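Local coordinates for protein L-threonine 3-dehydrogenase (Clostridioides difficile, PDB 7OL1) that probably oxidises L-threonine at its 3-hydroxyl with NAD+, as a member of the NAD(P)-dependent epimerase/dehydratase family, at residues F133-I139 with D184-F190; A126-K132 with F181-T185; Q33-E37 with L193-T198; M150-D154 with H256-N261. All blocks are in the same frame, centred on the assembly; numbering follows the deposited sequence.

Interaction 1: F133-I139 with D184-F190; sequences FFTPSSI and DTRGVRF
Two phenylalanine rings carry the apolar contact. At the edge of the Phe134 ring, near its plane, sits CG2 of Val188, 3.9 Å from CZ, while the CA of Gly187 approaches the same ring obliquely in an off-centre CH-pi contact. The Phe190 ring takes Pro136 at its edge, CB lying 3.7 Å from CE2, and has CG2 of Val188, from its own strand, over one face, toward the rim. The Phe134 ring is brought toward Gly187 and Val188 by a chi1 of -175°, which sets CG beside the carbonyl carbon. Helix 236-248 packs here through Ile243, Leu246 and Ile247. The backbones are adjacent parallel strands of the central Rossmann-type sheet, joined by Phe133 N to Asp184 O (2.9 Å), Arg186 N to Phe133 O (3.1 Å) and Thr135 N to Arg186 O. The regular pairing is interrupted at Thr135-Pro136 and Gly187 and resumes in the same register with Ser137 N to Val188 O (2.8 Å) and Ile139 N to Phe190 O. Arg186 grips OD1 of Asp184 side-on through NE (2.8 Å) and NH2, while its NH1 bonds to Leu246 O; Arg257 adds a second salt bridge to OD1. On the other face Ser137 and Arg189 bind Glu171.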
# COMPACT_ATOMS: atom_id res chain seq x y z
N PHE A 133 -19.43 0.66 -2.71
CA PHE A 133 -18.26 -0.08 -3.22
C PHE A 133 -17.65 -0.93 -2.09
O PHE A 133 -16.94 -0.42 -1.20
CB PHE A 133 -17.29 0.89 -3.90
CG PHE A 133 -16.30 0.15 -4.77
CD1 PHE A 133 -16.61 -0.17 -6.07
CD2 PHE A 133 -15.11 -0.32 -4.25
CE1 PHE A 133 -15.73 -0.89 -6.85
CE2 PHE A 133 -14.23 -1.06 -5.03
CZ PHE A 133 -14.55 -1.35 -6.33
N PHE A 134 -17.91 -2.22 -2.15
CA PHE A 134 -17.36 -3.23 -1.24
C PHE A 134 -16.19 -3.97 -1.91
O PHE A 134 -16.42 -4.61 -2.89
CB PHE A 134 -18.44 -4.21 -0.83
CG PHE A 134 -17.98 -5.20 0.20
CD1 PHE A 134 -17.30 -6.35 -0.18
CD2 PHE A 134 -18.20 -4.97 1.54
CE1 PHE A 134 -16.88 -7.27 0.75
CE2 PHE A 134 -17.76 -5.88 2.48
CZ PHE A 134 -17.11 -7.03 2.09
N THR A 135 -15.01 -3.92 -1.31
CA THR A 135 -13.81 -4.71 -1.64
C THR A 135 -13.42 -5.58 -0.45
O THR A 135 -13.18 -5.08 0.63
CB THR A 135 -12.61 -3.79 -1.87
OG1 THR A 135 -13.09 -2.54 -2.36
CG2 THR A 135 -11.57 -4.45 -2.76
N PRO A 136 -13.31 -6.90 -0.61
CA PRO A 136 -12.78 -7.74 0.44
C PRO A 136 -11.26 -7.60 0.49
O PRO A 136 -10.70 -7.35 -0.52
CB PRO A 136 -13.16 -9.15 0.02
CG PRO A 136 -13.26 -9.09 -1.49
CD PRO A 136 -13.63 -7.66 -1.82
N SER A 137 -10.71 -7.69 1.70
CA SER A 137 -9.27 -7.72 2.05
C SER A 137 -9.02 -9.04 2.76
O SER A 137 -9.89 -9.90 2.63
CB SER A 137 -8.89 -6.53 2.88
OG SER A 137 -7.48 -6.46 3.00
N SER A 138 -7.91 -9.22 3.47
CA SER A 138 -7.49 -10.57 3.95
C SER A 138 -6.56 -10.45 5.16
O SER A 138 -5.80 -9.44 5.23
CB SER A 138 -6.81 -11.34 2.82
OG SER A 138 -6.45 -12.68 3.17
N ILE A 139 -6.53 -11.48 6.00
CA ILE A 139 -5.43 -11.72 6.98
C ILE A 139 -4.09 -11.53 6.27
O ILE A 139 -3.10 -11.23 6.99
CB ILE A 139 -5.50 -13.11 7.64
CG1 ILE A 139 -6.17 -14.15 6.73
CG2 ILE A 139 -6.17 -13.00 8.99
CD1 ILE A 139 -6.01 -15.60 7.16
N ASP A 184 -18.75 5.77 -1.04
CA ASP A 184 -19.09 4.84 0.07
C ASP A 184 -18.30 3.55 -0.17
O ASP A 184 -18.91 2.52 -0.54
CB ASP A 184 -20.61 4.68 0.32
CG ASP A 184 -20.96 3.74 1.47
OD1 ASP A 184 -20.20 3.73 2.48
OD2 ASP A 184 -21.93 2.93 1.34
N THR A 185 -17.01 3.56 0.21
CA THR A 185 -16.16 2.34 0.27
C THR A 185 -16.17 1.69 1.67
O THR A 185 -16.18 2.42 2.71
CB THR A 185 -14.76 2.70 -0.22
OG1 THR A 185 -14.04 3.40 0.79
CG2 THR A 185 -14.82 3.51 -1.50
N ARG A 186 -16.13 0.36 1.69
CA ARG A 186 -16.16 -0.48 2.90
C ARG A 186 -15.62 -1.87 2.60
O ARG A 186 -15.75 -2.32 1.45
CB ARG A 186 -17.60 -0.70 3.37
CG ARG A 186 -18.33 0.59 3.72
CD ARG A 186 -19.74 0.26 4.13
NE ARG A 186 -20.55 1.47 4.15
CZ ARG A 186 -21.68 1.63 4.84
NH1 ARG A 186 -22.19 0.64 5.58
NH2 ARG A 186 -22.30 2.78 4.78
N GLY A 187 -15.13 -2.59 3.62
CA GLY A 187 -14.64 -3.96 3.38
C GLY A 187 -14.32 -4.71 4.65
O GLY A 187 -14.29 -4.11 5.71
N VAL A 188 -14.01 -5.99 4.51
CA VAL A 188 -13.67 -6.84 5.66
C VAL A 188 -12.39 -7.57 5.30
O VAL A 188 -12.17 -7.79 4.12
CB VAL A 188 -14.81 -7.82 5.99
CG1 VAL A 188 -16.08 -7.07 6.37
CG2 VAL A 188 -15.05 -8.79 4.85
N ARG A 189 -11.57 -7.88 6.30
CA ARG A 189 -10.44 -8.81 6.19
C ARG A 189 -10.96 -10.20 6.54
O ARG A 189 -11.09 -10.53 7.72
CB ARG A 189 -9.28 -8.37 7.09
CG ARG A 189 -8.95 -6.88 7.02
CD ARG A 189 -7.61 -6.62 7.68
NE ARG A 189 -7.19 -5.24 7.54
CZ ARG A 189 -7.18 -4.33 8.50
NH1 ARG A 189 -7.55 -4.63 9.74
NH2 ARG A 189 -6.75 -3.11 8.21
N PHE A 190 -11.28 -10.98 5.53
CA PHE A 190 -11.66 -12.39 5.70
C PHE A 190 -10.46 -13.20 6.18
O PHE A 190 -9.33 -13.08 5.70
CB PHE A 190 -12.21 -12.99 4.41
CG PHE A 190 -13.55 -12.45 4.02
CD1 PHE A 190 -14.66 -12.69 4.80
CD2 PHE A 190 -13.70 -11.67 2.88
CE1 PHE A 190 -15.90 -12.17 4.45
CE2 PHE A 190 -14.93 -11.15 2.53
CZ PHE A 190 -16.03 -11.42 3.31

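Interaction 2: A126-K132 with F181-T185; sequences AKELDCK and FGVDT
Lys127, in the last turn of helix 108-129, lies over Phe181 at the end of helix 162-181. Each helix here turns into a strand of the parallel Rossmann-type sheet, 132-138 and 184-194, so the contact joins two neighbouring alpha-to-beta connections where their strands begin. The aromatic contact is partly electrostatic: NZ of Lys127 stands 3.5 Å from the centroid of the Phe181 ring, 20° off its normal, as a cation-pi pair. CE follows over the same face in a CH-pi contact, 3.8 Å from the centroid. The lysine chain, anti at chi1 (-175°) and extended from there on, is long enough to carry the ammonium group across the ring. Tyr177 also meets this ring, and Pro108 of the second subunit packs against Phe181.

Apolar packing centres on Val183, whose two methyls divide the work. CG1 touches CB of Ala126 at 3.7 Å, and CG2 rests at the same distance from the CA of Lys127. The carbonyl oxygen of Val183 is bound by ND1 of His178 from helix 162-181. Asp130, with positive phi, is the first residue past helix 108-129, and Cys131 N returns to Ala126 O at 3.3 Å as the chain swings into the strand.

Opposite charges come near without touching. Lys132 bends at chi3 and chi4, and its NZ ends 5.7 Å from OD2 of Asp184, a carboxylate that pairs with Arg257 through its other oxygen. It is the methylene CG of Lys132 that approaches OD2, at 3.5 Å.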
# COMPACT_ATOMS: atom_id res chain seq x y z
N ALA A 126 -17.41 4.02 -9.22
CA ALA A 126 -18.21 4.31 -8.00
C ALA A 126 -18.18 5.82 -7.72
O ALA A 126 -19.23 6.39 -7.39
CB ALA A 126 -17.68 3.53 -6.86
N LYS A 127 -17.03 6.45 -7.89
CA LYS A 127 -16.89 7.93 -7.77
C LYS A 127 -17.90 8.60 -8.72
O LYS A 127 -18.49 9.59 -8.31
CB LYS A 127 -15.46 8.38 -8.10
CG LYS A 127 -15.18 9.86 -7.89
CD LYS A 127 -13.83 10.33 -8.41
CE LYS A 127 -13.77 11.83 -8.59
NZ LYS A 127 -12.40 12.34 -8.85
N GLU A 128 -18.06 8.08 -9.94
CA GLU A 128 -18.82 8.75 -11.02
C GLU A 128 -20.31 8.50 -10.82
O GLU A 128 -21.07 9.41 -11.11
CB GLU A 128 -18.37 8.30 -12.41
CG GLU A 128 -18.78 9.26 -13.53
CD GLU A 128 -18.23 8.95 -14.91
OE1 GLU A 128 -17.11 8.37 -15.03
OE2 GLU A 128 -18.93 9.28 -15.89
N LEU A 129 -20.70 7.33 -10.32
CA LEU A 129 -22.11 6.88 -10.25
C LEU A 129 -22.71 6.98 -8.84
O LEU A 129 -23.88 6.62 -8.71
CB LEU A 129 -22.16 5.41 -10.68
CG LEU A 129 -21.70 5.12 -12.11
CD1 LEU A 129 -22.24 3.76 -12.55
CD2 LEU A 129 -22.13 6.23 -13.06
N ASP A 130 -21.95 7.36 -7.81
CA ASP A 130 -22.44 7.31 -6.40
C ASP A 130 -22.82 5.88 -6.01
O ASP A 130 -23.88 5.67 -5.41
CB ASP A 130 -23.64 8.24 -6.20
CG ASP A 130 -23.31 9.37 -5.26
OD1 ASP A 130 -22.71 10.36 -5.74
OD2 ASP A 130 -23.63 9.23 -4.06
N CYS A 131 -21.97 4.92 -6.32
CA CYS A 131 -22.18 3.52 -5.89
C CYS A 131 -21.61 3.32 -4.50
O CYS A 131 -20.66 4.06 -4.12
CB CYS A 131 -21.47 2.51 -6.77
SG CYS A 131 -22.28 2.38 -8.36
N LYS A 132 -22.21 2.36 -3.83
CA LYS A 132 -21.66 1.60 -2.71
C LYS A 132 -20.60 0.70 -3.32
O LYS A 132 -20.89 0.07 -4.35
CB LYS A 132 -22.80 0.85 -2.01
CG LYS A 132 -23.85 1.76 -1.39
CD LYS A 132 -24.82 1.04 -0.49
CE LYS A 132 -26.16 0.81 -1.14
NZ LYS A 132 -26.99 2.04 -1.11
N PHE A 181 -13.17 11.94 -1.91
CA PHE A 181 -14.26 12.08 -2.92
C PHE A 181 -15.63 11.70 -2.36
O PHE A 181 -16.63 11.86 -3.06
CB PHE A 181 -14.01 11.21 -4.16
CG PHE A 181 -12.76 11.61 -4.90
CD1 PHE A 181 -12.55 12.92 -5.27
CD2 PHE A 181 -11.76 10.68 -5.15
CE1 PHE A 181 -11.38 13.30 -5.90
CE2 PHE A 181 -10.58 11.06 -5.77
CZ PHE A 181 -10.40 12.37 -6.16
N GLY A 182 -15.66 11.15 -1.15
CA GLY A 182 -16.92 10.76 -0.49
C GLY A 182 -17.52 9.49 -1.06
O GLY A 182 -18.71 9.24 -0.78
N VAL A 183 -16.75 8.65 -1.74
CA VAL A 183 -17.28 7.35 -2.25
C VAL A 183 -17.60 6.46 -1.04
O VAL A 183 -16.76 6.38 -0.13
CB VAL A 183 -16.26 6.68 -3.19
CG1 VAL A 183 -16.81 5.39 -3.78
CG2 VAL A 183 -15.79 7.62 -4.29
N ASP A 184 -18.75 5.77 -1.04
CA ASP A 184 -19.09 4.84 0.07
C ASP A 184 -18.30 3.55 -0.17
O ASP A 184 -18.91 2.52 -0.54
CB ASP A 184 -20.61 4.68 0.32
CG ASP A 184 -20.96 3.74 1.47
OD1 ASP A 184 -20.20 3.73 2.48
OD2 ASP A 184 -21.93 2.93 1.34
N THR A 185 -17.01 3.56 0.21
CA THR A 185 -16.16 2.34 0.27
C THR A 185 -16.17 1.69 1.67
O THR A 185 -16.18 2.42 2.71
CB THR A 185 -14.76 2.70 -0.22
OG1 THR A 185 -14.04 3.40 0.79
CG2 THR A 185 -14.82 3.51 -1.50

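Interaction 3: Q33-E37 with L193-T198; sequences QIGSE and LISYVT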
# COMPACT_ATOMS: atom_id res chain seq x y z
N GLN A 33 -14.64 -18.38 -4.84
CA GLN A 33 -15.19 -19.16 -3.70
C GLN A 33 -16.37 -18.42 -3.07
O GLN A 33 -17.44 -19.06 -2.87
CB GLN A 33 -14.09 -19.44 -2.68
CG GLN A 33 -14.49 -20.42 -1.59
CD GLN A 33 -13.71 -20.27 -0.29
OE1 GLN A 33 -13.88 -21.06 0.63
NE2 GLN A 33 -12.86 -19.26 -0.21
N ILE A 34 -16.18 -17.14 -2.76
CA ILE A 34 -17.16 -16.23 -2.12
C ILE A 34 -18.28 -15.89 -3.12
O ILE A 34 -19.47 -16.03 -2.76
CB ILE A 34 -16.47 -14.93 -1.65
CG1 ILE A 34 -15.22 -15.20 -0.80
CG2 ILE A 34 -17.47 -13.96 -1.00
CD1 ILE A 34 -14.58 -13.96 -0.20
N GLY A 35 -17.93 -15.40 -4.32
CA GLY A 35 -18.94 -15.09 -5.35
C GLY A 35 -19.89 -16.27 -5.63
O GLY A 35 -21.14 -16.05 -5.68
N SER A 36 -19.36 -17.48 -5.83
CA SER A 36 -20.19 -18.68 -6.10
C SER A 36 -21.40 -18.68 -5.16
O SER A 36 -22.53 -18.83 -5.65
CB SER A 36 -19.41 -19.93 -5.99
OG SER A 36 -18.52 -20.01 -7.08
N GLU A 37 -21.18 -18.45 -3.86
CA GLU A 37 -22.26 -18.62 -2.85
C GLU A 37 -22.95 -17.28 -2.60
O GLU A 37 -24.15 -17.32 -2.22
CB GLU A 37 -21.70 -19.24 -1.58
CG GLU A 37 -20.70 -20.34 -1.86
CD GLU A 37 -20.51 -21.27 -0.68
OE1 GLU A 37 -21.51 -21.43 0.09
OE2 GLU A 37 -19.37 -21.84 -0.56
N LEU A 193 -11.88 -19.16 4.95
CA LEU A 193 -13.30 -19.52 4.82
C LEU A 193 -13.41 -21.01 4.51
O LEU A 193 -12.51 -21.57 3.78
CB LEU A 193 -13.91 -18.65 3.72
CG LEU A 193 -13.88 -17.15 4.01
CD1 LEU A 193 -14.63 -16.37 2.94
CD2 LEU A 193 -14.47 -16.86 5.37
N ILE A 194 -14.44 -21.61 5.12
CA ILE A 194 -14.87 -23.03 5.02
C ILE A 194 -16.23 -23.03 4.32
O ILE A 194 -17.16 -22.35 4.86
CB ILE A 194 -15.01 -23.69 6.42
CG1 ILE A 194 -13.85 -23.37 7.35
CG2 ILE A 194 -15.21 -25.19 6.32
CD1 ILE A 194 -12.58 -23.99 6.92
N SER A 195 -16.35 -23.73 3.19
CA SER A 195 -17.66 -23.97 2.52
C SER A 195 -17.80 -25.42 2.05
O SER A 195 -16.78 -26.15 1.96
CB SER A 195 -17.91 -23.01 1.38
OG SER A 195 -17.41 -23.52 0.16
N TYR A 196 -19.04 -25.80 1.78
CA TYR A 196 -19.43 -27.14 1.30
C TYR A 196 -19.73 -27.12 -0.21
O TYR A 196 -19.66 -28.20 -0.81
CB TYR A 196 -20.64 -27.64 2.07
CG TYR A 196 -21.79 -26.67 2.23
CD1 TYR A 196 -22.78 -26.58 1.27
CD2 TYR A 196 -21.93 -25.91 3.38
CE1 TYR A 196 -23.88 -25.74 1.44
CE2 TYR A 196 -23.01 -25.06 3.56
CZ TYR A 196 -23.99 -24.98 2.59
OH TYR A 196 -25.07 -24.15 2.76
N VAL A 197 -20.04 -25.95 -0.77
CA VAL A 197 -20.34 -25.73 -2.22
C VAL A 197 -19.05 -25.81 -3.04
O VAL A 197 -19.11 -26.32 -4.17
CB VAL A 197 -21.03 -24.37 -2.48
CG1 VAL A 197 -21.28 -24.13 -3.96
CG2 VAL A 197 -22.33 -24.22 -1.69
N THR A 198 -17.93 -25.29 -2.53
CA THR A 198 -16.68 -25.11 -3.31
C THR A 198 -15.70 -26.17 -2.83
O THR A 198 -15.58 -26.42 -1.64
CB THR A 198 -16.17 -23.66 -3.26
OG1 THR A 198 -17.20 -22.69 -3.56
CG2 THR A 198 -14.98 -23.48 -4.19
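Gln33, Ile34 and Glu37 face Leu193, Val197 and Thr198 where the glycine-rich turn of a Rossmann fold runs into its first helix. The sequence there has the Gly-X-X-Gly-X-X-Gly pattern, with Gly32 and Gly35 as its last two glycines, and OG of Ser36 binds the carbonyl oxygen of Gly32. Gln33 stretches out, CG anti to the backbone N (chi1 -171°), and its chain passes Thr198, with CG 4.0 Å from Thr198 CB. The amide then arrives at Leu193. OE1 stands 3.5 Å from Leu193 O; both are acceptors as modelled, so this is proximity and not a bond. On the next residue, CD1 of Ile34 meets CD1 of Leu193 at 4.0 Å, the two side chains crossing at about a right angle.

One turn further along the helix, Glu37 and Val197 come at each other from opposite directions, and OE1 lies 3.4 Å from Val197 CG2. OE2 of Glu37 is near OG of Ser195, a hydrogen bond at best weak and doubtful, since that oxygen is placed too close to the serine. Better defined is the ST motif that shapes the turn: Ser195 OG accepts from the backbone N of Thr198 at 3.3 Å, with an N-H...O angle of 153°. Met236 and Leu240 of helix 236-248 touch Glu37, and Ala239 touches Leu193.

In this apoenzyme the contact thus brings the end of strand 184-194 and the loop after it against the start of helix 33-46, beside the turn that in Rossmann-fold dehydrogenases typically receives the dinucleotide.

Interaction 4: M150-D154 with H256-N261; sequences MTPQD and HRNAFN
Gln153 uses both ends of its side-chain amide on the backbone of 256-261. OE1 accepts from the N of Asn261 at 2.9 Å, the donor lying in the carbonyl plane, while NE2 gives to Ala259 O at 3.2 Å, reaching it from well above the plane of that carbonyl. Two bonds to residues on either side of Phe260 fix the rotation of the amide. With chi1 at 173°, CG lies over the centre of the His256 ring, a CH-pi contact of 3.5 Å to the centroid, and the bend at chi2 (50°) turns the amide from there toward the backbone of 259-261. At the edge of that ring, NE2 donates to OD2 of Asp154, 2.8 Å away and in the plane of the imidazole, on the syn side of the carboxylate. Asn261 ND2 adds a weak bond to Pro152 O at 3.2 Å.

These bonds fasten the long loop between strand 132-138 and helix 162-181 to a short strand, 260-261, that pairs in parallel with strand 184-194 and so belongs to the Rossmann-type sheet. A second shell sets the groups. ND1 of His256 is bound by Glu312, so the imidazole sits between two carboxylates, an environment that would probably favour its protonated form. Arg189 binds OD1 of Asn261 and the carbonyl oxygen of Gln153 through NH1, linking both segments to the adjacent strand 184-194. The Phe260 ring meets Trp313 edge-to-face. From the second subunit, Leu156 packs on Asp154, and NH2 of Arg158 in that chain donates to Asn258 O.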
# COMPACT_ATOMS: atom_id res chain seq x y z
N MET A 150 -5.04 -11.47 19.42
CA MET A 150 -5.98 -10.32 19.38
C MET A 150 -5.34 -9.17 18.61
O MET A 150 -5.10 -8.07 19.21
CB MET A 150 -6.37 -9.87 20.79
CG MET A 150 -7.48 -10.70 21.34
SD MET A 150 -9.10 -10.22 20.69
CE MET A 150 -9.74 -11.89 20.56
N THR A 151 -5.04 -9.43 17.34
CA THR A 151 -4.43 -8.44 16.43
C THR A 151 -5.39 -7.28 16.36
O THR A 151 -6.55 -7.45 16.03
CB THR A 151 -4.12 -9.00 15.04
OG1 THR A 151 -3.33 -10.17 15.23
CG2 THR A 151 -3.39 -8.01 14.17
N PRO A 152 -4.95 -6.07 16.73
CA PRO A 152 -5.80 -4.89 16.62
C PRO A 152 -6.29 -4.60 15.20
O PRO A 152 -5.72 -5.12 14.28
CB PRO A 152 -4.85 -3.75 17.00
CG PRO A 152 -3.80 -4.42 17.85
CD PRO A 152 -3.59 -5.77 17.22
N GLN A 153 -7.29 -3.73 15.11
CA GLN A 153 -7.88 -3.20 13.86
C GLN A 153 -6.83 -2.35 13.16
O GLN A 153 -6.56 -2.61 11.96
CB GLN A 153 -9.17 -2.43 14.19
CG GLN A 153 -9.81 -1.69 13.03
CD GLN A 153 -9.95 -2.60 11.84
OE1 GLN A 153 -10.56 -3.66 11.92
NE2 GLN A 153 -9.26 -2.23 10.77
N ASP A 154 -6.26 -1.36 13.85
CA ASP A 154 -5.17 -0.50 13.31
C ASP A 154 -3.85 -1.04 13.86
O ASP A 154 -3.77 -1.24 15.06
CB ASP A 154 -5.39 0.98 13.62
CG ASP A 154 -6.77 1.47 13.22
OD1 ASP A 154 -7.22 1.12 12.12
OD2 ASP A 154 -7.37 2.21 14.02
N HIS A 256 -13.62 3.20 11.10
CA HIS A 256 -12.90 2.45 10.04
C HIS A 256 -13.84 2.12 8.86
O HIS A 256 -15.08 2.15 9.00
CB HIS A 256 -12.33 1.16 10.64
CG HIS A 256 -11.54 1.39 11.88
ND1 HIS A 256 -12.12 1.39 13.12
CD2 HIS A 256 -10.24 1.67 12.07
CE1 HIS A 256 -11.20 1.62 14.03
NE2 HIS A 256 -10.04 1.81 13.41
N ARG A 257 -13.25 1.80 7.71
CA ARG A 257 -14.01 1.48 6.47
C ARG A 257 -13.29 0.34 5.76
O ARG A 257 -13.90 -0.75 5.62
CB ARG A 257 -14.19 2.74 5.63
CG ARG A 257 -15.47 3.52 5.95
CD ARG A 257 -15.66 4.83 5.19
NE ARG A 257 -16.95 4.76 4.53
CZ ARG A 257 -18.01 5.44 4.91
NH1 ARG A 257 -17.92 6.27 5.92
NH2 ARG A 257 -19.15 5.30 4.28
N ASN A 258 -12.02 0.52 5.37
CA ASN A 258 -11.32 -0.50 4.54
C ASN A 258 -10.05 -0.90 5.25
O ASN A 258 -9.10 -0.12 5.25
CB ASN A 258 -11.06 0.03 3.11
CG ASN A 258 -12.32 0.35 2.33
OD1 ASN A 258 -12.93 -0.55 1.75
ND2 ASN A 258 -12.69 1.64 2.28
N ALA A 259 -10.03 -2.07 5.90
CA ALA A 259 -11.14 -2.99 6.06
C ALA A 259 -11.16 -3.57 7.48
O ALA A 259 -10.08 -3.71 8.11
CB ALA A 259 -11.01 -4.14 5.08
N PHE A 260 -12.32 -4.05 7.91
CA PHE A 260 -12.61 -4.45 9.30
C PHE A 260 -12.13 -5.87 9.51
O PHE A 260 -12.56 -6.69 8.73
CB PHE A 260 -14.11 -4.42 9.58
CG PHE A 260 -14.70 -3.06 9.81
CD1 PHE A 260 -14.73 -2.51 11.07
CD2 PHE A 260 -15.32 -2.37 8.79
CE1 PHE A 260 -15.32 -1.27 11.30
CE2 PHE A 260 -15.90 -1.12 9.02
CZ PHE A 260 -15.88 -0.57 10.27
N ASN A 261 -11.32 -6.12 10.54
CA ASN A 261 -11.08 -7.49 11.05
C ASN A 261 -12.42 -8.15 11.37
O ASN A 261 -13.28 -7.50 12.03
CB ASN A 261 -10.32 -7.54 12.35
CG ASN A 261 -8.90 -7.08 12.26
OD1 ASN A 261 -8.33 -7.02 11.17
ND2 ASN A 261 -8.33 -6.79 13.42

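How the interactions relate
From the N terminus, the start of helix 33-46 is the first segment, and interaction 3 closes the widest loop when the chain returns after strand 184-194. Within that span lie interactions 2 and 1, both spanning the excursion through helix 162-181. They share Asp184 and Thr185, and touch where Phe133 packs on Ala126. Interaction 4 begins inside the excursion at 150-154 but ends beyond all the others, so it crosses each of them; Arg257 and Asn258 connect it to Asp184 and Thr185. Interactions 1, 2 and 3 share strand 184-194, and interaction 4 joins the same sheet through neighbouring strand 260-261; interactions 2 and 3, toward the two ends of 184-194, have centres about 28 Å apart.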